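Local structure of endoglucanase (Clostridium thermocellum, 2E4T) at residues 34-39 / 402-407; 29-34 / 388-393; 21-26 / 415-420; 366-371 / 477-482. The protein hydrolyses the beta-1,4-glucan backbones of cellulose and xyloglucan, this chain being the family 44 glycoside hydrolase part of a longer multidomain enzyme. One frame throughout, in Å; residues are numbered along the deposited sequence. Where two conformers were deposited one is given.

Interaction 1 (34-39 / 402-407). With ZN (zinc ion), chain B; GOL (glycerol), chain G.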
loop_
_atom_site.group_PDB
_atom_site.type_symbol
_atom_site.label_atom_id
_atom_site.label_comp_id
_atom_site.label_asym_id
_atom_site.label_seq_id
_atom_site.Cartn_x
_atom_site.Cartn_y
_atom_site.Cartn_z
ATOM N N LEU A 34 0.034 13.659 2.896
ATOM C CA LEU A 34 -0.456 13.551 4.263
ATOM C C LEU A 34 0.331 14.419 5.234
ATOM O O LEU A 34 1.507 14.709 5.053
ATOM C CB LEU A 34 -0.375 12.115 4.760
ATOM C CG LEU A 34 -1.237 11.088 4.029
ATOM C CD1 LEU A 34 -1.108 9.718 4.739
ATOM C CD2 LEU A 34 -2.683 11.521 3.944
ATOM N N ASP A 35 -0.348 14.702 6.360
ATOM C CA ASP A 35 0.274 15.269 7.548
ATOM C C ASP A 35 0.868 14.127 8.391
ATOM O O ASP A 35 0.426 13.821 9.509
ATOM C CB ASP A 35 -0.766 15.992 8.378
ATOM C CG ASP A 35 -1.592 16.959 7.560
ATOM O OD1 ASP A 35 -0.980 17.787 6.832
ATOM O OD2 ASP A 35 -2.859 16.970 7.665
ATOM N N ALA A 36 1.832 13.437 7.790
ATOM C CA ALA A 36 2.487 12.308 8.461
ATOM C C ALA A 36 3.835 12.161 7.794
ATOM O O ALA A 36 4.030 12.511 6.609
ATOM C CB ALA A 36 1.710 11.018 8.287
ATOM N N THR A 37 4.788 11.616 8.542
ATOM C CA THR A 37 6.070 11.212 7.972
ATOM C C THR A 37 5.867 9.854 7.329
ATOM O O THR A 37 5.481 8.871 8.018
ATOM C CB THR A 37 7.117 11.148 9.100
ATOM O OG1 THR A 37 7.212 12.452 9.713
ATOM C CG2 THR A 37 8.451 10.673 8.583
ATOM N N VAL A 38 5.960 9.792 6.010
ATOM C CA VAL A 38 5.740 8.548 5.288
ATOM C C VAL A 38 7.044 8.069 4.693
ATOM O O VAL A 38 8.003 8.812 4.503
ATOM C CB VAL A 38 4.659 8.691 4.187
ATOM C CG1 VAL A 38 3.326 9.175 4.791
ATOM C CG2 VAL A 38 5.082 9.589 3.040
ATOM N N THR A 39 7.060 6.744 4.372
ATOM C CA THR A 39 8.306 6.127 3.894
ATOM C C THR A 39 8.192 5.569 2.479
ATOM O O THR A 39 9.139 5.000 1.955
ATOM C CB THR A 39 8.754 5.028 4.846
ATOM O OG1 THR A 39 7.746 4.012 4.848
ATOM C CG2 THR A 39 8.966 5.559 6.260
ATOM N N ALA A 402 -1.942 9.938 12.703
ATOM C CA ALA A 402 -1.317 9.648 13.995
ATOM C C ALA A 402 -0.858 8.174 14.019
ATOM O O ALA A 402 0.200 7.857 14.577
ATOM C CB ALA A 402 -2.279 9.920 15.119
ATOM N N GLY A 403 -1.683 7.262 13.481
ATOM C CA GLY A 403 -1.315 5.850 13.446
ATOM C C GLY A 403 -0.011 5.614 12.679
ATOM O O GLY A 403 0.828 4.783 13.085
ATOM N N ILE A 404 0.162 6.357 11.571
ATOM C CA ILE A 404 1.416 6.275 10.808
ATOM C C ILE A 404 2.582 6.866 11.632
ATOM O O ILE A 404 3.635 6.229 11.785
ATOM C CB ILE A 404 1.271 6.999 9.441
ATOM C CG1 ILE A 404 0.235 6.276 8.582
ATOM C CG2 ILE A 404 2.613 7.098 8.760
ATOM C CD1 ILE A 404 -0.223 7.080 7.364
ATOM N N ASN A 405 2.412 8.112 12.132
ATOM C CA ASN A 405 3.511 8.749 12.874
ATOM C C ASN A 405 3.891 7.974 14.122
ATOM O O ASN A 405 5.042 8.082 14.585
ATOM C CB ASN A 405 3.143 10.194 13.251
ATOM C CG ASN A 405 3.335 11.146 12.095
ATOM O OD1 ASN A 405 4.100 10.931 11.164
ATOM N ND2 ASN A 405 2.608 12.299 12.199
ATOM N N LEU A 406 2.978 7.205 14.710
ATOM C CA LEU A 406 3.334 6.404 15.890
ATOM C C LEU A 406 4.513 5.460 15.531
ATOM O O LEU A 406 5.331 5.132 16.415
ATOM C CB LEU A 406 2.136 5.636 16.382
ATOM C CG LEU A 406 2.276 5.075 17.805
ATOM C CD1 LEU A 406 2.356 6.150 18.864
ATOM C CD2 LEU A 406 1.119 4.092 18.080
ATOM N N TYR A 407 4.560 5.013 14.266
ATOM C CA TYR A 407 5.663 4.202 13.788
ATOM C C TYR A 407 6.807 5.017 13.215
ATOM O O TYR A 407 7.977 4.648 13.405
ATOM C CB TYR A 407 5.201 3.215 12.707
ATOM C CG TYR A 407 4.348 2.101 13.260
ATOM C CD1 TYR A 407 4.917 0.825 13.505
ATOM C CD2 TYR A 407 2.993 2.291 13.532
ATOM C CE1 TYR A 407 4.165 -0.210 14.002
ATOM C CE2 TYR A 407 2.217 1.272 14.064
ATOM C CZ TYR A 407 2.794 -0.017 14.278
ATOM O OH TYR A 407 2.071 -1.050 14.814
HETATM ZN ZN ZN B . -4.041 15.645 8.496
HETATM C C1 GOL G . -1.948 14.277 12.429
HETATM O O1 GOL G . -2.008 15.582 12.976
HETATM C C2 GOL G . -0.599 13.633 12.730
HETATM O O2 GOL G . 0.452 14.412 12.174
HETATM C C3 GOL G . -0.400 13.454 14.208
HETATM O O3 GOL G . 0.778 12.663 14.417
HETATM O O HOH W 1 5.575 13.978 11.501
#
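Ile404 lays its CG2 methyl against the loop that faces its helix, 3.5 Å from Thr37 O and 4.1 Å from Ala36 CB. Its longer branch reaches the other way, and CD1 touches Leu34 CD1 at 3.8 Å, the two side chains crossing at about a right angle. The split follows from the first torsion, which leaves CG1 beside the backbone N (chi1 -65°) and CG2 anti to it. Asn405 supplies the polar half. Its OD1 accepts from Thr37 N at 2.8 Å, almost straight (167°), the donor in the plane of the side-chain carbonyl. From the other end of the amide, ND2 donates to O3 of a glycerol at 2.9 Å in a nearly linear bond (178°). O2 of this molecule, probably from the crystallisation liquor, donates to Asp35 O at 2.7 Å, and the glycerol bridges loop and helix. A water joins Thr37 OG1 to Asn405 OD1, weakly on the amide side, while OG1 also bonds Asn409 ND2. Asp35, at the centre of an inverse gamma turn, leads its carboxylate away from the helix; OD2 binds zinc at 2.0 Å, and Ala395 O and Glu401 OE1 complete the protein ligands. Bonds at both ends define which way the Asn405 amide is turned; that amide and the zinc shared with Glu401 both tie the loop to helix 398-408, as does Thr37 O by bonding Thr408 OG1.

Interaction 2 (29-34 / 388-393)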
loop_
_atom_site.group_PDB
_atom_site.type_symbol
_atom_site.label_atom_id
_atom_site.label_comp_id
_atom_site.label_asym_id
_atom_site.label_seq_id
_atom_site.Cartn_x
_atom_site.Cartn_y
_atom_site.Cartn_z
ATOM N N GLY A 29 3.730 3.968 3.871
ATOM C CA GLY A 29 3.612 4.922 2.780
ATOM C C GLY A 29 2.194 5.487 2.603
ATOM O O GLY A 29 1.219 5.082 3.258
ATOM N N SER A 30 2.106 6.418 1.619
ATOM C CA SER A 30 0.813 6.988 1.260
ATOM C C SER A 30 0.764 7.240 -0.271
ATOM O O SER A 30 1.785 7.342 -0.947
ATOM C CB SER A 30 0.517 8.307 2.017
ATOM O OG SER A 30 1.344 9.376 1.577
ATOM N N ASN A 31 -0.478 7.379 -0.748
ATOM C CA ASN A 31 -0.763 7.844 -2.106
ATOM C C ASN A 31 -0.918 9.360 -2.182
ATOM O O ASN A 31 -0.511 9.973 -3.179
ATOM C CB ASN A 31 -2.035 7.218 -2.652
ATOM C CG ASN A 31 -1.890 5.753 -2.988
ATOM O OD1 ASN A 31 -1.541 5.401 -4.132
ATOM N ND2 ASN A 31 -2.223 4.853 -2.051
ATOM N N GLN A 32 -1.565 9.961 -1.167
ATOM C CA GLN A 32 -1.843 11.384 -1.121
ATOM C C GLN A 32 -0.794 12.095 -0.265
ATOM O O GLN A 32 0.062 11.491 0.393
ATOM C CB GLN A 32 -3.262 11.648 -0.548
ATOM C CG GLN A 32 -4.377 11.347 -1.540
ATOM C CD GLN A 32 -4.470 9.902 -1.956
ATOM O OE1 GLN A 32 -4.530 8.978 -1.139
ATOM N NE2 GLN A 32 -4.501 9.683 -3.284
ATOM N N GLU A 33 -0.881 13.438 -0.255
ATOM C CA GLU A 33 0.008 14.287 0.544
ATOM C C GLU A 33 -0.584 14.374 1.950
ATOM O O GLU A 33 -1.593 15.057 2.181
ATOM C CB GLU A 33 0.143 15.670 -0.093
ATOM C CG GLU A 33 0.859 15.581 -1.445
ATOM C CD GLU A 33 0.992 16.880 -2.211
ATOM O OE1 GLU A 33 0.171 17.813 -2.035
ATOM O OE2 GLU A 33 1.952 16.978 -3.044
ATOM N N LEU A 34 0.034 13.659 2.896
ATOM C CA LEU A 34 -0.456 13.551 4.263
ATOM C C LEU A 34 0.331 14.419 5.234
ATOM O O LEU A 34 1.507 14.709 5.053
ATOM C CB LEU A 34 -0.375 12.115 4.760
ATOM C CG LEU A 34 -1.237 11.088 4.029
ATOM C CD1 LEU A 34 -1.108 9.718 4.739
ATOM C CD2 LEU A 34 -2.683 11.521 3.944
ATOM N N LEU A 388 5.677 -3.245 0.978
ATOM C CA LEU A 388 5.361 -1.836 0.743
ATOM C C LEU A 388 3.859 -1.709 0.957
ATOM O O LEU A 388 3.089 -2.606 0.591
ATOM C CB LEU A 388 5.799 -1.404 -0.669
ATOM C CG LEU A 388 5.487 0.042 -1.067
ATOM C CD1 LEU A 388 6.560 0.591 -1.990
ATOM C CD2 LEU A 388 4.119 0.188 -1.735
ATOM N N ALA A 389 3.432 -0.555 1.517
ATOM C CA ALA A 389 1.997 -0.288 1.614
ATOM C C ALA A 389 1.826 1.217 1.540
ATOM O O ALA A 389 2.642 1.987 2.040
ATOM C CB ALA A 389 1.403 -0.889 2.890
ATOM N N THR A 390 0.694 1.599 0.918
ATOM C CA THR A 390 0.380 3.010 0.727
ATOM C C THR A 390 -1.118 3.243 0.977
ATOM O O THR A 390 -1.969 2.781 0.203
ATOM C CB THR A 390 0.852 3.519 -0.699
ATOM O OG1 THR A 390 0.538 2.561 -1.700
ATOM C CG2 THR A 390 2.343 3.722 -0.738
ATOM N N PHE A 391 -1.405 3.956 2.070
ATOM C CA PHE A 391 -2.777 4.327 2.416
ATOM C C PHE A 391 -3.377 5.196 1.305
ATOM O O PHE A 391 -2.670 6.044 0.711
ATOM C CB PHE A 391 -2.710 5.135 3.725
ATOM C CG PHE A 391 -4.022 5.766 4.143
ATOM C CD1 PHE A 391 -5.089 5.000 4.611
ATOM C CD2 PHE A 391 -4.180 7.151 4.067
ATOM C CE1 PHE A 391 -6.287 5.600 4.965
ATOM C CE2 PHE A 391 -5.364 7.753 4.440
ATOM C CZ PHE A 391 -6.409 6.982 4.878
ATOM N N TRP A 392 -4.676 5.038 1.029
ATOM C CA TRP A 392 -5.394 5.903 0.118
ATOM C C TRP A 392 -6.396 6.739 0.913
ATOM O O TRP A 392 -7.306 6.172 1.527
ATOM C CB TRP A 392 -6.113 5.116 -0.992
ATOM C CG TRP A 392 -6.752 6.050 -1.997
ATOM C CD1 TRP A 392 -7.913 6.753 -1.864
ATOM C CD2 TRP A 392 -6.198 6.459 -3.276
ATOM N NE1 TRP A 392 -8.129 7.583 -2.967
ATOM C CE2 TRP A 392 -7.082 7.419 -3.836
ATOM C CE3 TRP A 392 -5.052 6.114 -3.986
ATOM C CZ2 TRP A 392 -6.812 8.044 -5.076
ATOM C CZ3 TRP A 392 -4.796 6.744 -5.227
ATOM C CH2 TRP A 392 -5.683 7.680 -5.758
ATOM N N GLY A 393 -6.174 8.052 0.902
ATOM C CA GLY A 393 -7.036 8.972 1.625
ATOM C C GLY A 393 -6.284 10.245 1.904
ATOM O O GLY A 393 -5.057 10.301 1.833
HETATM O O HOH W 2 -2.687 8.786 1.345
#
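Phe391 O is gripped by two groups of one residue: Asn31 N donates to it from nearly along the C=O axis at 3.0 Å, and Asn31 ND2 donates from above the carbonyl plane, also at 3.0 Å. A water that accepts from Gln32 N lies close to the same oxygen. Asn31 OD1 also bonds Arg42, and ND2 bonds Thr358 O. Behind this grip the backbones pair as parallel strands, Phe391 N donating to Gly29 O at 3.1 Å and Gly29 N to Ala389 O. Ahead of it Gln32 OE1 accepts from Gly393 N at 2.8 Å. A bend in the glutamine chain (chi2 64°) turns its CD back, and NE2 lies 3.2 Å above one face of the Trp392 ring, offset toward the rim, with amide and ring planes 63° apart. Asn31 CG approaches the same indole at CE3, 3.3 Å away. In the eight-stranded TIM-like barrel the contact pairs the first strand, 26-30, with the last, 388-391, and runs into the loops after them; on the far flank of strand 26-30, Ser30 shares backbone bonds with Ala40 and Arg42 of strand 40-43, while Thr390 bonds Ile357 of strand 354-360 and Phe391 packs on Thr400 of helix 398-408.

Interaction 3 (21-26 / 415-420)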
loop_
_atom_site.group_PDB
_atom_site.type_symbol
_atom_site.label_atom_id
_atom_site.label_comp_id
_atom_site.label_asym_id
_atom_site.label_seq_id
_atom_site.Cartn_x
_atom_site.Cartn_y
_atom_site.Cartn_z
ATOM N N LYS A 21 12.897 -10.883 12.520
ATOM C CA LYS A 21 12.687 -10.766 11.077
ATOM C C LYS A 21 12.681 -9.310 10.715
ATOM O O LYS A 21 12.117 -8.486 11.440
ATOM C CB LYS A 21 11.476 -11.533 10.605
ATOM C CG LYS A 21 10.299 -11.130 11.335
ATOM C CD LYS A 21 9.043 -11.748 10.790
ATOM C CE LYS A 21 8.976 -13.251 10.999
ATOM N NZ LYS A 21 8.871 -13.587 12.469
ATOM N N PRO A 22 13.262 -8.942 9.567
ATOM C CA PRO A 22 13.269 -7.529 9.196
ATOM C C PRO A 22 11.830 -7.048 8.885
ATOM O O PRO A 22 11.049 -7.760 8.248
ATOM C CB PRO A 22 14.142 -7.498 7.953
ATOM C CG PRO A 22 14.063 -8.856 7.365
ATOM C CD PRO A 22 13.943 -9.793 8.564
ATOM N N ILE A 23 11.564 -5.815 9.289
ATOM C CA ILE A 23 10.350 -5.090 8.899
ATOM C C ILE A 23 10.733 -4.210 7.706
ATOM O O ILE A 23 11.638 -3.386 7.784
ATOM C CB ILE A 23 9.841 -4.202 10.044
ATOM C CG1 ILE A 23 9.421 -5.087 11.219
ATOM C CG2 ILE A 23 8.684 -3.318 9.556
ATOM C CD1 ILE A 23 9.093 -4.299 12.496
ATOM N N SER A 24 10.045 -4.417 6.574
ATOM C CA SER A 24 10.406 -3.608 5.413
ATOM C C SER A 24 10.145 -2.125 5.713
ATOM O O SER A 24 9.071 -1.770 6.199
ATOM C CB SER A 24 9.563 -4.020 4.208
ATOM O OG SER A 24 9.955 -3.177 3.137
ATOM N N PRO A 25 11.075 -1.251 5.353
ATOM C CA PRO A 25 10.915 0.164 5.694
ATOM C C PRO A 25 9.762 0.839 4.976
ATOM O O PRO A 25 9.374 1.939 5.391
ATOM C CB PRO A 25 12.256 0.804 5.296
ATOM C CG PRO A 25 13.294 -0.327 5.413
ATOM C CD PRO A 25 12.474 -1.561 4.944
ATOM N N TYR A 26 9.265 0.232 3.891
ATOM C CA TYR A 26 8.381 0.905 2.942
ATOM C C TYR A 26 6.904 0.639 3.204
ATOM O O TYR A 26 6.052 1.020 2.392
ATOM C CB TYR A 26 8.728 0.481 1.495
ATOM C CG TYR A 26 10.210 0.529 1.232
ATOM C CD1 TYR A 26 10.961 1.718 1.471
ATOM C CD2 TYR A 26 10.876 -0.602 0.744
ATOM C CE1 TYR A 26 12.334 1.735 1.237
ATOM C CE2 TYR A 26 12.241 -0.577 0.509
ATOM C CZ TYR A 26 12.974 0.582 0.739
ATOM O OH TYR A 26 14.328 0.598 0.507
ATOM N N GLY A 415 12.064 9.975 15.765
ATOM C CA GLY A 415 12.058 8.692 16.463
ATOM C C GLY A 415 11.126 7.741 15.745
ATOM O O GLY A 415 9.999 8.115 15.371
ATOM N N LYS A 416 11.540 6.477 15.606
ATOM C CA LYS A 416 10.753 5.521 14.819
ATOM C C LYS A 416 10.780 4.144 15.458
ATOM O O LYS A 416 11.680 3.789 16.237
ATOM C CB LYS A 416 11.216 5.466 13.368
ATOM C CG LYS A 416 12.644 5.046 13.201
ATOM C CD LYS A 416 13.072 5.133 11.684
ATOM C CE LYS A 416 14.430 4.661 11.438
ATOM N NZ LYS A 416 14.862 4.837 10.027
ATOM N N PHE A 417 9.752 3.366 15.138
ATOM C CA PHE A 417 9.702 1.956 15.504
ATOM C C PHE A 417 10.949 1.257 14.966
ATOM O O PHE A 417 11.554 1.666 13.962
ATOM C CB PHE A 417 8.428 1.348 14.919
ATOM C CG PHE A 417 8.024 0.021 15.492
ATOM C CD1 PHE A 417 7.715 -0.109 16.860
ATOM C CD2 PHE A 417 7.846 -1.103 14.679
ATOM C CE1 PHE A 417 7.271 -1.336 17.369
ATOM C CE2 PHE A 417 7.398 -2.310 15.177
ATOM C CZ PHE A 417 7.099 -2.439 16.540
ATOM N N GLY A 418 11.385 0.196 15.669
ATOM C CA GLY A 418 12.523 -0.580 15.191
ATOM C C GLY A 418 12.244 -1.218 13.843
ATOM O O GLY A 418 11.090 -1.350 13.391
ATOM N N ASP A 419 13.343 -1.667 13.208
ATOM C CA ASP A 419 13.296 -2.301 11.902
ATOM C C ASP A 419 13.413 -3.813 11.936
ATOM O O ASP A 419 13.400 -4.439 10.863
ATOM C CB ASP A 419 14.305 -1.673 10.931
ATOM C CG ASP A 419 15.727 -1.833 11.383
ATOM O OD1 ASP A 419 15.983 -2.331 12.489
ATOM O OD2 ASP A 419 16.634 -1.494 10.559
ATOM N N THR A 420 13.509 -4.426 13.120
ATOM C CA THR A 420 13.548 -5.880 13.239
ATOM C C THR A 420 12.433 -6.294 14.202
ATOM O O THR A 420 12.466 -5.951 15.401
ATOM C CB THR A 420 14.915 -6.332 13.764
ATOM O OG1 THR A 420 15.888 -5.978 12.788
ATOM C CG2 THR A 420 14.948 -7.855 13.989
#
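The Phe417 ring receives the CD1 methyl of Ile23 obliquely at CE2, 3.7 Å away, and meets the Tyr407 ring of helix 398-408 edge-to-face; the side chain of Tyr28 also touches it. The setting is the start of strand 420-426 in the nine-stranded mixed sheet, marked by a classic beta bulge in which Asp419 and Thr420 both face Ile438. On the opposite flank strand 8-22 runs antiparallel, with Pro22 and Thr420 as a non-hydrogen-bonded pair whose CA atoms are 4.4 Å apart. Beyond this pair Ile23 N donates to Asp419 O at 2.8 Å, straight at the hydrogen (176°), the donor standing above the carbonyl plane. The same oxygen takes a CA-H...O contact from Pro22 CA at 3.5 Å. Ile23 carries most of the side-chain contact: its first torsion sets CG1 beside the backbone N (chi1 -64°), and the CD1 methyl at the end of the chain touches both the Phe417 ring and Gly418 O, the latter 3.7 Å away. Asp419 OD1 accepts from Gly440 N, so the bulge is also tied to the turn that follows strand 432-439. Thr420 OG1 bonds Gly440 O, while its CG2 methyl lies 3.9 Å from Lys21 O.

Interaction 4 (366-371 / 477-482)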
loop_
_atom_site.group_PDB
_atom_site.type_symbol
_atom_site.label_atom_id
_atom_site.label_comp_id
_atom_site.label_asym_id
_atom_site.label_seq_id
_atom_site.Cartn_x
_atom_site.Cartn_y
_atom_site.Cartn_z
ATOM N N ASN A 366 -10.831 10.154 10.945
ATOM C CA ASN A 366 -10.909 11.275 11.881
ATOM C C ASN A 366 -11.460 10.844 13.251
ATOM O O ASN A 366 -11.858 11.688 14.068
ATOM C CB ASN A 366 -11.718 12.428 11.303
ATOM C CG ASN A 366 -13.163 12.023 11.066
ATOM O OD1 ASN A 366 -13.519 10.859 11.120
ATOM N ND2 ASN A 366 -14.018 13.011 10.885
ATOM N N HIS A 367 -11.395 9.533 13.536
ATOM C CA HIS A 367 -11.903 8.962 14.777
ATOM C C HIS A 367 -10.806 8.113 15.410
ATOM O O HIS A 367 -9.995 7.475 14.706
ATOM C CB HIS A 367 -13.128 8.048 14.478
ATOM C CG HIS A 367 -13.879 7.585 15.678
ATOM N ND1 HIS A 367 -13.714 6.327 16.256
ATOM C CD2 HIS A 367 -14.833 8.242 16.370
ATOM C CE1 HIS A 367 -14.542 6.274 17.290
ATOM N NE2 HIS A 367 -15.244 7.411 17.380
ATOM N N ILE A 368 -10.833 7.996 16.741
ATOM C CA ILE A 368 -9.813 7.205 17.427
ATOM C C ILE A 368 -9.751 5.782 16.842
ATOM O O ILE A 368 -8.622 5.224 16.739
ATOM C CB ILE A 368 -10.068 7.157 18.954
ATOM C CG1 ILE A 368 -8.962 6.407 19.699
ATOM C CG2 ILE A 368 -11.434 6.553 19.300
ATOM C CD1 ILE A 368 -7.544 6.901 19.475
ATOM N N THR A 369 -10.874 5.178 16.479
ATOM C CA THR A 369 -10.815 3.796 15.986
ATOM C C THR A 369 -10.126 3.700 14.618
ATOM O O THR A 369 -9.543 2.635 14.312
ATOM C CB THR A 369 -12.182 3.126 15.978
ATOM O OG1 THR A 369 -13.092 3.812 15.072
ATOM C CG2 THR A 369 -12.755 2.988 17.350
ATOM N N GLY A 370 -10.177 4.749 13.797
ATOM C CA GLY A 370 -9.396 4.733 12.577
ATOM C C GLY A 370 -7.916 4.796 12.857
ATOM O O GLY A 370 -7.094 4.204 12.126
ATOM N N GLY A 371 -7.508 5.503 13.922
ATOM C CA GLY A 371 -6.093 5.558 14.299
ATOM C C GLY A 371 -5.593 4.254 14.898
ATOM O O GLY A 371 -4.473 3.802 14.582
ATOM N N TRP A 477 4.984 7.333 24.302
ATOM C CA TRP A 477 4.274 8.311 23.495
ATOM C C TRP A 477 2.920 7.723 23.109
ATOM O O TRP A 477 2.828 6.513 22.868
ATOM C CB TRP A 477 5.092 8.661 22.229
ATOM C CG TRP A 477 6.321 9.451 22.528
ATOM C CD1 TRP A 477 6.441 10.824 22.341
ATOM C CD2 TRP A 477 7.578 9.014 23.011
ATOM N NE1 TRP A 477 7.682 11.232 22.664
ATOM C CE2 TRP A 477 8.403 10.159 23.099
ATOM C CE3 TRP A 477 8.106 7.774 23.363
ATOM C CZ2 TRP A 477 9.737 10.104 23.535
ATOM C CZ3 TRP A 477 9.424 7.691 23.783
ATOM C CH2 TRP A 477 10.200 8.853 23.878
ATOM N N ALA A 478 1.865 8.542 23.089
ATOM C CA ALA A 478 0.542 7.953 22.847
ATOM C C ALA A 478 -0.393 8.969 22.214
ATOM O O ALA A 478 -0.212 10.183 22.323
ATOM C CB ALA A 478 -0.079 7.436 24.155
ATOM N N PHE A 479 -1.435 8.415 21.566
ATOM C CA PHE A 479 -2.604 9.206 21.186
ATOM C C PHE A 479 -3.867 8.487 21.676
ATOM O O PHE A 479 -3.867 7.307 22.047
ATOM C CB PHE A 479 -2.665 9.516 19.671
ATOM C CG PHE A 479 -2.828 8.307 18.765
ATOM C CD1 PHE A 479 -4.082 7.756 18.518
ATOM C CD2 PHE A 479 -1.720 7.742 18.119
ATOM C CE1 PHE A 479 -4.234 6.707 17.638
ATOM C CE2 PHE A 479 -1.878 6.698 17.225
ATOM C CZ PHE A 479 -3.143 6.179 16.958
ATOM N N ASP A 480 -4.971 9.265 21.731
ATOM C CA ASP A 480 -6.183 8.782 22.381
ATOM C C ASP A 480 -7.343 9.695 21.916
ATOM O O ASP A 480 -7.154 10.537 21.029
ATOM C CB ASP A 480 -6.021 8.718 23.904
ATOM C CG ASP A 480 -5.577 10.049 24.469
ATOM O OD1 ASP A 480 -6.007 11.127 23.949
ATOM O OD2 ASP A 480 -4.811 10.019 25.473
ATOM N N ARG A 481 -8.516 9.550 22.516
ATOM C CA ARG A 481 -9.671 10.390 22.103
ATOM C C ARG A 481 -9.444 11.849 22.399
ATOM O O ARG A 481 -10.084 12.710 21.762
ATOM C CB ARG A 481 -10.946 9.889 22.756
ATOM C CG ARG A 481 -11.474 8.697 22.018
ATOM C CD ARG A 481 -12.598 8.020 22.710
ATOM N NE ARG A 481 -12.159 7.396 23.955
ATOM C CZ ARG A 481 -12.950 6.695 24.761
ATOM N NH1 ARG A 481 -14.253 6.551 24.442
ATOM N NH2 ARG A 481 -12.470 6.184 25.881
ATOM N N GLY A 482 -8.636 12.169 23.384
ATOM C CA GLY A 482 -8.399 13.580 23.692
ATOM C C GLY A 482 -7.715 14.327 22.564
ATOM O O GLY A 482 -7.944 15.543 22.362
#
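The first turn of helix 368-384 rests, through Ile368, on Phe479 of strand 474-480 of the mixed sheet and on Arg481 in the loop that follows. Ile368 CD1 comes to the edge of the Phe479 ring, 3.7 Å from CD1 of that ring, and lies as close to the Asp480 carbonyl carbon. Its CG2 methyl packs on the aliphatic part of Arg481, 3.5 Å from CG. With CG1 anti to the backbone N (chi1 -176°), CG2 falls between the backbone N and the carbonyl carbon, and the two branches divide the two partners between them. The helix itself belongs to a beta-alpha-beta crossover, joining the adjacent parallel barrel strands 354-360 and 388-391. His367 is its N-cap: ND1 accepts from Thr369 N at 3.1 Å, the donor tilted out of the ring plane, and lies 2.8 Å from Thr369 OG1 in a second hydrogen bond. One turn on, Gly371 O stands near the plane of the Phe479 ring, 3.6 Å from CZ, so the ring meets both helix partners with its rim. Tyr399 and Ala402 of helix 398-408 also touch Phe479. Asp480 points its CB away from the helix, and its OD2 forms a salt bridge with Arg489 of the neighbouring strand 486-492.

In the fold
From the N terminus, strand 8-22 of the mixed sheet leads into the barrel at residues 21-26, and interaction 3 closes the loop from there to 415-420. Interactions 1 and 2 both nest within that loop. They cross each other and share Leu34: interaction 2 pairs the first barrel strand with the last, and interaction 1 joins the following loop to helix 398-408. Interaction 4, which joins helix 368-384 to strand 474-480, crosses all three. It touches interaction 1 where Phe479 meets Ala402 and Gly403, but stays about 7 Å from interaction 2 by nearest atoms. Interaction 4 sets a barrel helix against the mixed sheet, while interaction 3 pairs two strands of that sheet where the chain leaves it for the barrel.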